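Long-range contact in HIAXHD3 (Humicola insolens, PDB 3ZXK), which cleaves alpha-L-arabinofuranosyl side chains, probably from arabinoxylan, as a family 43 glycoside hydrolase whose active site has been engineered to add endo-xylanase activity: residues I156-L168 against V178-E192. Residues are numbered along the deposited sequence; the frame is centred on the assembly and turned at random.
With XYP (beta-D-xylopyranose), chain C; XYP (beta-D-xylopyranose), chain B.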
ATOM      1  N   ILE A 156      -3.186  18.886  13.434  1.00  4.36           N
ATOM      2  CA  ILE A 156      -2.362  18.173  12.455  1.00  4.17           C
ATOM      3  C   ILE A 156      -0.946  18.763  12.434  1.00  4.58           C
ATOM      4  O   ILE A 156      -0.766  19.959  12.196  1.00  5.43           O
ATOM      5  CB  ILE A 156      -2.970  18.178  11.032  1.00  4.95           C
ATOM      6  CG1 ILE A 156      -4.319  17.427  11.040  1.00  5.54           C
ATOM      7  CG2 ILE A 156      -2.005  17.561  10.011  1.00  5.45           C
ATOM      8  CD1 ILE A 156      -5.077  17.457   9.727  1.00  7.37           C
ATOM      9  N   ALA A 157       0.029  17.910  12.731  1.00  4.57           N
ATOM     10  CA  ALA A 157       1.429  18.222  12.547  1.00  4.93           C
ATOM     11  C   ALA A 157       1.799  17.871  11.091  1.00  5.09           C
ATOM     12  O   ALA A 157       1.335  16.859  10.538  1.00  5.28           O
ATOM     13  CB  ALA A 157       2.295  17.450  13.557  1.00  4.90           C
ATOM     14  N   TYR A 158       2.612  18.714  10.451  1.00  4.70           N
ATOM     15  CA  TYR A 158       2.965  18.482   9.055  1.00  5.08           C
ATOM     16  C   TYR A 158       4.195  19.242   8.673  1.00  5.55           C
ATOM     17  O   TYR A 158       4.645  20.100   9.424  1.00  5.88           O
ATOM     18  CB  TYR A 158       1.795  18.877   8.132  1.00  5.77           C
ATOM     19  CG  TYR A 158       1.520  20.361   8.125  1.00  5.57           C
ATOM     20  CD1 TYR A 158       0.739  20.953   9.116  1.00  6.80           C
ATOM     21  CD2 TYR A 158       2.030  21.175   7.105  1.00  5.65           C
ATOM     22  CE1 TYR A 158       0.477  22.321   9.108  1.00  7.30           C
ATOM     23  CE2 TYR A 158       1.771  22.539   7.078  1.00  6.52           C
ATOM     24  CZ  TYR A 158       0.978  23.110   8.078  1.00  7.34           C
ATOM     25  OH  TYR A 158       0.734  24.467   8.060  1.00 11.26           O
ATOM     26  N   GLY A 159       4.756  18.911   7.514  1.00  5.38           N
ATOM     27  CA  GLY A 159       5.801  19.778   6.949  1.00  6.55           C
ATOM     28  C   GLY A 159       7.049  19.026   6.564  1.00  7.21           C
ATOM     29  O   GLY A 159       7.239  17.868   6.926  1.00  7.76           O
ATOM     30  N   ASN A 160       7.889  19.723   5.808  1.00  7.46           N
ATOM     31  CA  ASN A 160       9.213  19.289   5.397  1.00  8.23           C
ATOM     32  C   ASN A 160       9.826  20.552   4.776  1.00  8.41           C
ATOM     33  O   ASN A 160       9.243  21.133   3.852  1.00  9.15           O
ATOM     34  CB  ASN A 160       9.134  18.122   4.388  1.00  8.00           C
ATOM     35  CG  ASN A 160      10.470  17.838   3.699  1.00  8.37           C
ATOM     36  OD1 ASN A 160      11.306  18.733   3.513  1.00 10.47           O
ATOM     37  ND2 ASN A 160      10.669  16.595   3.286  1.00 11.05           N
ATOM     38  N   PRO A 161      10.995  20.987   5.262  1.00  8.38           N
ATOM     39  CA  PRO A 161      11.936  20.344   6.158  1.00  9.63           C
ATOM     40  C   PRO A 161      11.729  20.643   7.640  1.00  9.31           C
ATOM     41  O   PRO A 161      12.451  20.092   8.495  1.00  9.97           O
ATOM     42  CB  PRO A 161      13.279  20.938   5.704  1.00 10.24           C
ATOM     43  CG  PRO A 161      12.930  22.331   5.304  1.00 10.27           C
ATOM     44  CD  PRO A 161      11.575  22.202   4.639  1.00  9.49           C
ATOM     45  N   THR A 162      10.760  21.508   7.936  1.00  8.80           N
ATOM     46  CA  THR A 162      10.446  21.919   9.307  1.00  8.65           C
ATOM     47  C   THR A 162       9.002  21.617   9.591  1.00  7.67           C
ATOM     48  O   THR A 162       8.186  21.443   8.664  1.00  8.16           O
ATOM     49  CB  THR A 162      10.728  23.411   9.537  1.00 10.04           C
ATOM     50  OG1 THR A 162      10.022  24.173   8.558  1.00 11.36           O
ATOM     51  CG2 THR A 162      12.201  23.685   9.366  1.00 10.82           C
ATOM     52  N   ILE A 163       8.680  21.499  10.880  1.00  7.18           N
ATOM     53  CA  ILE A 163       7.348  21.032  11.277  1.00  6.97           C
ATOM     54  C   ILE A 163       6.470  22.189  11.727  1.00  6.68           C
ATOM     55  O   ILE A 163       6.942  23.072  12.434  1.00  7.28           O
ATOM     56  CB  ILE A 163       7.419  19.937  12.370  1.00  6.98           C
ATOM     57  CG1 ILE A 163       8.349  18.799  11.909  1.00  7.28           C
ATOM     58  CG2 ILE A 163       6.026  19.368  12.668  1.00  7.23           C
ATOM     59  CD1 ILE A 163       7.942  18.112  10.605  1.00  7.56           C
ATOM     60  N   ASN A 164       5.207  22.155  11.289  1.00  6.45           N
ATOM     61  CA  ASN A 164       4.149  23.087  11.713  1.00  6.31           C
ATOM     62  C   ASN A 164       3.017  22.321  12.401  1.00  5.79           C
ATOM     63  O   ASN A 164       2.891  21.105  12.219  1.00  6.35           O
ATOM     64  CB  ASN A 164       3.589  23.790  10.478  1.00  6.88           C
ATOM     65  CG  ASN A 164       4.682  24.257   9.559  1.00  8.93           C
ATOM     66  OD1 ASN A 164       5.500  25.081   9.950  1.00  9.64           O
ATOM     67  ND2 ASN A 164       4.750  23.670   8.359  1.00 11.92           N
ATOM     68  N   VAL A 165       2.200  23.018  13.184  1.00  5.37           N
ATOM     69  CA  VAL A 165       1.009  22.406  13.760  1.00  5.53           C
ATOM     70  C   VAL A 165      -0.198  23.276  13.471  1.00  5.72           C
ATOM     71  O   VAL A 165      -0.241  24.461  13.838  1.00  6.01           O
ATOM     72  CB  VAL A 165       1.145  22.172  15.290  1.00  5.72           C
ATOM     73  CG1 VAL A 165      -0.203  21.790  15.939  1.00  6.19           C
ATOM     74  CG2 VAL A 165       2.220  21.140  15.586  1.00  5.91           C
ATOM     75  N   ALA A 166      -1.189  22.673  12.827  1.00  5.75           N
ATOM     76  CA  ALA A 166      -2.478  23.310  12.583  1.00  6.26           C
ATOM     77  C   ALA A 166      -3.506  22.831  13.598  1.00  5.98           C
ATOM     78  O   ALA A 166      -3.513  21.648  14.008  1.00  5.73           O
ATOM     79  CB  ALA A 166      -3.001  22.963  11.191  1.00  6.79           C
ATOM     80  N   GLN A 167      -4.359  23.756  14.018  1.00  6.37           N
ATOM     81  CA  GLN A 167      -5.543  23.427  14.789  1.00  6.07           C
ATOM     82  C   GLN A 167      -6.736  23.432  13.841  1.00  5.99           C
ATOM     83  O   GLN A 167      -6.879  24.359  13.044  1.00  6.84           O
ATOM     84  CB  GLN A 167      -5.755  24.457  15.891  1.00  6.80           C
ATOM     85  CG  GLN A 167      -6.933  24.106  16.777  1.00  7.10           C
ATOM     86  CD  GLN A 167      -7.188  25.109  17.887  1.00  9.62           C
ATOM     87  OE1 GLN A 167      -6.266  25.713  18.419  1.00 11.76           O
ATOM     88  NE2 GLN A 167      -8.441  25.255  18.268  1.00 10.65           N
ATOM     89  N   LEU A 168      -7.557  22.387  13.900  1.00  5.79           N
ATOM     90  CA  LEU A 168      -8.762  22.336  13.080  1.00  5.99           C
ATOM     91  C   LEU A 168     -10.006  22.774  13.828  1.00  6.42           C
ATOM     92  O   LEU A 168     -10.006  22.868  15.050  1.00  7.23           O
ATOM     93  CB  LEU A 168      -8.967  20.915  12.564  1.00  5.75           C
ATOM     94  CG  LEU A 168      -7.747  20.250  11.940  1.00  7.06           C
ATOM     95  CD1 LEU A 168      -8.230  18.954  11.352  1.00  7.60           C
ATOM     96  CD2 LEU A 168      -7.127  21.120  10.858  1.00  7.82           C
ATOM     97  N   VAL A 178      -2.637  28.078  12.496  1.00 11.56           N
ATOM     98  CA  VAL A 178      -1.374  27.327  12.315  1.00 10.31           C
ATOM     99  C   VAL A 178      -0.244  27.980  13.103  1.00 10.33           C
ATOM    100  O   VAL A 178      -0.088  29.207  13.082  1.00 11.43           O
ATOM    101  CB  VAL A 178      -0.929  27.178  10.834  1.00 12.92           C
ATOM    102  CG1 VAL A 178       0.353  26.334  10.731  1.00 16.14           C
ATOM    103  CG2 VAL A 178      -2.007  26.515  10.011  1.00 14.05           C
ATOM    104  N   GLN A 179       0.518  27.162  13.832  1.00  8.97           N
ATOM    105  CA  GLN A 179       1.815  27.621  14.344  1.00  9.68           C
ATOM    106  C   GLN A 179       2.906  27.083  13.419  1.00  9.05           C
ATOM    107  O   GLN A 179       3.080  25.866  13.283  1.00  7.95           O
ATOM    108  CB  GLN A 179       2.064  27.180  15.801  1.00 10.98           C
ATOM    109  CG  GLN A 179       3.392  27.679  16.359  1.00 12.18           C
ATOM    110  CD  GLN A 179       3.373  29.168  16.651  1.00 15.25           C
ATOM    111  OE1 GLN A 179       2.312  29.745  16.948  1.00 18.04           O
ATOM    112  NE2 GLN A 179       4.541  29.805  16.570  1.00 18.44           N
ATOM    113  N   GLN A 180       3.645  27.984  12.791  1.00 10.01           N
ATOM    114  CA  GLN A 180       4.714  27.571  11.895  1.00 10.63           C
ATOM    115  C   GLN A 180       6.000  27.328  12.671  1.00  9.81           C
ATOM    116  O   GLN A 180       6.270  27.996  13.692  1.00 10.55           O
ATOM    117  CB  GLN A 180       4.943  28.619  10.807  1.00 13.51           C
ATOM    118  CG  GLN A 180       3.650  28.994  10.107  1.00 17.01           C
ATOM    119  CD  GLN A 180       3.830  29.295   8.638  1.00 23.55           C
ATOM    120  OE1 GLN A 180       4.846  29.859   8.227  1.00 27.08           O
ATOM    121  NE2 GLN A 180       2.834  28.916   7.830  1.00 29.96           N
ATOM    122  N   ARG A 181       6.778  26.363  12.181  1.00  9.67           N
ATOM    123  CA  ARG A 181       8.127  26.112  12.668  1.00  9.62           C
ATOM    124  C   ARG A 181       8.123  25.773  14.167  1.00  9.23           C
ATOM    125  O   ARG A 181       8.882  26.369  14.942  1.00 10.18           O
ATOM    126  CB  ARG A 181       9.028  27.329  12.346  1.00 11.64           C
ATOM    127  CG  ARG A 181      10.486  26.999  12.121  1.00 13.30           C
ATOM    128  CD  ARG A 181      11.274  28.264  11.756  1.00 17.49           C
ATOM    129  NE  ARG A 181      12.714  28.032  11.818  1.00 25.14           N
ATOM    130  CZ  ARG A 181      13.449  27.530  10.826  1.00 25.69           C
ATOM    131  NH1 ARG A 181      12.881  27.199   9.672  1.00 27.12           N
ATOM    132  NH2 ARG A 181      14.755  27.354  10.995  1.00 28.47           N
ATOM    133  N   VAL A 182       7.271  24.833  14.578  1.00  8.25           N
ATOM    134  CA  VAL A 182       7.283  24.322  15.960  1.00  8.33           C
ATOM    135  C   VAL A 182       8.551  23.513  16.236  1.00  7.95           C
ATOM    136  O   VAL A 182       8.914  23.300  17.397  1.00  8.71           O
ATOM    137  CB  VAL A 182       6.021  23.476  16.284  1.00  8.05           C
ATOM    138  CG1 VAL A 182       4.775  24.258  15.914  1.00  8.29           C
ATOM    139  CG2 VAL A 182       6.012  22.088  15.587  1.00  7.24           C
ATOM    140  N   TYR A 183       9.167  23.004  15.161  1.00  7.77           N
ATOM    141  CA  TYR A 183      10.451  22.314  15.229  1.00  7.96           C
ATOM    142  C   TYR A 183      11.231  22.563  13.936  1.00  8.29           C
ATOM    143  O   TYR A 183      10.692  22.392  12.839  1.00  8.82           O
ATOM    144  CB  TYR A 183      10.282  20.783  15.406  1.00  7.61           C
ATOM    145  CG  TYR A 183      11.643  20.103  15.489  1.00  7.54           C
ATOM    146  CD1 TYR A 183      12.456  20.277  16.620  1.00  8.19           C
ATOM    147  CD2 TYR A 183      12.150  19.363  14.417  1.00  7.66           C
ATOM    148  CE1 TYR A 183      13.709  19.700  16.687  1.00  8.84           C
ATOM    149  CE2 TYR A 183      13.405  18.788  14.475  1.00  8.71           C
ATOM    150  CZ  TYR A 183      14.184  18.974  15.599  1.00  9.23           C
ATOM    151  OH  TYR A 183      15.425  18.378  15.637  1.00 12.96           O
ATOM    152  N   ALA A 184      12.499  22.943  14.084  1.00  8.65           N
ATOM    153  CA  ALA A 184      13.466  22.954  12.987  1.00 10.30           C
ATOM    154  C   ALA A 184      14.726  22.255  13.508  1.00 11.02           C
ATOM    155  O   ALA A 184      15.166  22.511  14.637  1.00 11.79           O
ATOM    156  CB  ALA A 184      13.781  24.371  12.546  1.00 10.77           C
ATOM    157  N   HIS A 185      15.303  21.370  12.704  1.00 10.44           N
ATOM    158  CA  HIS A 185      16.508  20.675  13.130  1.00 11.11           C
ATOM    159  C   HIS A 185      17.612  21.693  13.235  1.00 12.31           C
ATOM    160  O   HIS A 185      17.816  22.490  12.309  1.00 14.11           O
ATOM    161  CB  HIS A 185      16.889  19.583  12.152  1.00 11.01           C
ATOM    162  CG  HIS A 185      17.966  18.687  12.665  1.00 12.86           C
ATOM    163  ND1 HIS A 185      19.265  19.044  12.658  1.00 14.32           N
ATOM    164  CD2 HIS A 185      17.903  17.436  13.271  1.00 14.49           C
ATOM    165  CE1 HIS A 185      19.999  18.065  13.218  1.00 15.35           C
ATOM    166  NE2 HIS A 185      19.168  17.089  13.604  1.00 15.87           N
ATOM    167  N   PRO A 186      18.357  21.679  14.353  1.00 13.56           N
ATOM    168  CA  PRO A 186      19.354  22.729  14.605  1.00 14.08           C
ATOM    169  C   PRO A 186      20.601  22.685  13.720  1.00 14.39           C
ATOM    170  O   PRO A 186      21.380  23.652  13.706  1.00 15.44           O
ATOM    171  CB  PRO A 186      19.744  22.492  16.074  1.00 14.82           C
ATOM    172  CG  PRO A 186      19.361  21.078  16.345  1.00 15.68           C
ATOM    173  CD  PRO A 186      18.119  20.851  15.549  1.00 13.85           C
ATOM    174  N   GLN A 187      20.816  21.573  13.015  1.00 13.84           N
ATOM    175  CA  GLN A 187      21.932  21.477  12.070  1.00 16.07           C
ATOM    176  C   GLN A 187      21.405  21.528  10.634  1.00 16.04           C
ATOM    177  O   GLN A 187      22.111  21.221   9.676  1.00 17.39           O
ATOM    178  CB  GLN A 187      22.770  20.212  12.320  1.00 16.77           C
ATOM    179  CG  GLN A 187      23.777  20.352  13.449  1.00 21.07           C
ATOM    180  CD  GLN A 187      23.178  20.187  14.836  1.00 21.34           C
ATOM    181  OE1 GLN A 187      22.562  19.168  15.146  1.00 26.52           O
ATOM    182  NE2 GLN A 187      23.407  21.181  15.701  1.00 21.55           N
ATOM    183  N   GLY A 188      20.148  21.926  10.490  1.00 14.48           N
ATOM    184  CA  GLY A 188      19.548  22.105   9.167  1.00 15.74           C
ATOM    185  C   GLY A 188      19.183  20.829   8.430  1.00 15.27           C
ATOM    186  O   GLY A 188      18.872  20.881   7.242  1.00 15.98           O
ATOM    187  N   GLN A 189      19.200  19.691   9.130  1.00 14.51           N
ATOM    188  CA  GLN A 189      18.778  18.410   8.556  1.00 14.14           C
ATOM    189  C   GLN A 189      17.286  18.461   8.261  1.00 12.75           C
ATOM    190  O   GLN A 189      16.502  19.024   9.034  1.00 12.34           O
ATOM    191  CB  GLN A 189      19.033  17.256   9.533  1.00 16.23           C
ATOM    192  CG  GLN A 189      20.490  16.906   9.803  1.00 20.20           C
ATOM    193  CD  GLN A 189      20.647  15.858  10.906  1.00 21.30           C
ATOM    194  OE1 GLN A 189      19.658  15.324  11.444  1.00 20.58           O
ATOM    195  NE2 GLN A 189      21.889  15.578  11.269  1.00 26.94           N
ATOM    196  N   THR A 190      16.893  17.832   7.167  1.00 11.39           N
ATOM    197  CA  THR A 190      15.485  17.698   6.804  1.00 10.48           C
ATOM    198  C   THR A 190      14.763  16.688   7.690  1.00 10.15           C
ATOM    199  O   THR A 190      15.224  15.564   7.854  1.00 10.89           O
ATOM    200  CB  THR A 190      15.381  17.241   5.349  1.00 11.73           C
ATOM    201  OG1 THR A 190      15.961  18.247   4.513  1.00 14.88           O
ATOM    202  CG2 THR A 190      13.918  16.985   4.939  1.00 11.94           C
ATOM    203  N   VAL A 191      13.644  17.098   8.279  1.00  8.48           N
ATOM    204  CA  VAL A 191      12.724  16.122   8.836  1.00  8.13           C
ATOM    205  C   VAL A 191      11.354  16.160   8.147  1.00  8.00           C
ATOM    206  O   VAL A 191      10.999  17.147   7.495  1.00  9.30           O
ATOM    207  CB  VAL A 191      12.597  16.241  10.373  1.00  8.10           C
ATOM    208  CG1 VAL A 191      13.978  16.101  11.036  1.00  8.62           C
ATOM    209  CG2 VAL A 191      11.940  17.557  10.794  1.00  9.11           C
ATOM    210  N   GLU A 192      10.627  15.049   8.236  1.00  7.58           N
ATOM    211  CA  GLU A 192       9.282  14.909   7.641  1.00  6.68           C
ATOM    212  C   GLU A 192       8.584  13.726   8.335  1.00  6.19           C
ATOM    213  O   GLU A 192       9.006  13.264   9.384  1.00  6.36           O
ATOM    214  CB  GLU A 192       9.342  14.719   6.099  1.00  7.55           C
ATOM    215  CG  GLU A 192       9.976  13.419   5.595  1.00  9.20           C
ATOM    216  CD  GLU A 192       9.835  13.203   4.080  1.00 12.04           C
ATOM    217  OE1 GLU A 192       9.397  14.114   3.335  1.00 13.04           O
ATOM    218  OE2 GLU A 192      10.182  12.105   3.597  1.00 17.43           O
TER
HETATM  219  C1  XYP C   2      13.468  10.589  -0.214  1.00 25.23           C
HETATM  220  C2  XYP C   2      12.197  10.640   0.640  1.00 24.33           C
HETATM  221  C3  XYP C   2      11.053  11.336  -0.088  1.00 24.39           C
HETATM  222  C4  XYP C   2      11.469  12.754  -0.468  1.00 27.68           C
HETATM  223  C5  XYP C   2      12.988  12.900  -0.548  1.00 27.15           C
HETATM  224  O2  XYP C   2      11.753   9.322   0.974  1.00 20.16           O
HETATM  225  O3  XYP C   2       9.896  11.372   0.759  1.00 23.45           O
HETATM  226  O4  XYP C   2      10.491  13.203  -1.410  1.00 27.62           O
HETATM  227  O5  XYP C   2      13.552  11.713  -1.102  1.00 27.25           O
HETATM  228  C1  XYP B   4      10.427  14.641  -1.370  1.00 30.74           C
HETATM  229  C2  XYP B   4       9.823  15.133  -2.684  1.00 32.85           C
HETATM  230  C3  XYP B   4       9.555  16.639  -2.612  1.00 35.00           C
HETATM  231  C4  XYP B   4       8.677  16.944  -1.396  1.00 32.13           C
HETATM  232  C5  XYP B   4       9.405  16.478  -0.139  1.00 27.30           C
HETATM  233  O2  XYP B   4      10.693  14.816  -3.776  1.00 39.49           O
HETATM  234  O3  XYP B   4       8.909  17.066  -3.813  1.00 38.83           O
HETATM  235  O4  XYP B   4       8.325  18.332  -1.297  1.00 34.88           O
HETATM  236  O5  XYP B   4       9.622  15.062  -0.253  1.00 30.73           O
HETATM  237  O   HOH W   1      14.607  20.791   9.921  1.00 11.20           O
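Asn160 and Glu192 meet beside the bound glycan where one four-stranded blade of the family 43 beta-propeller gives way to the next. Their side chains run alongside each other in the same direction; Asn160 ND2 gives a 2.8 Å bond to Glu192 OE1, arriving from above the carboxylate plane, with amide and carboxylate turned 79° apart. Tyr142 OH also bonds OE1, while OE2 accepts a hydrogen bond from O3 of the chain C xylose, so both carboxylate oxygens are engaged. Asn160 OD1 lies against Thr190 CG2, the chi1 of 167° having swung the amide away from the backbone N.

Behind this site, strands 163-168 and 175-183 form an antiparallel hairpin broken by a classic beta bulge, Val182 and Tyr183 both facing Ile163. Asn164 OD1 takes Arg181 N there at 2.9 Å, in its own carbonyl plane. Val182 packs its CG2 on Ile163 CG2 and on Val165 CG2, the latter side chain crossing it nearly at a right angle. Ile163 CG1 meets Val191 CG2, and both residues rest on Val207 of the following blade. A water links the segments, donating to Pro161 O (2.7 Å) and Gln189 O and accepting from His185 N.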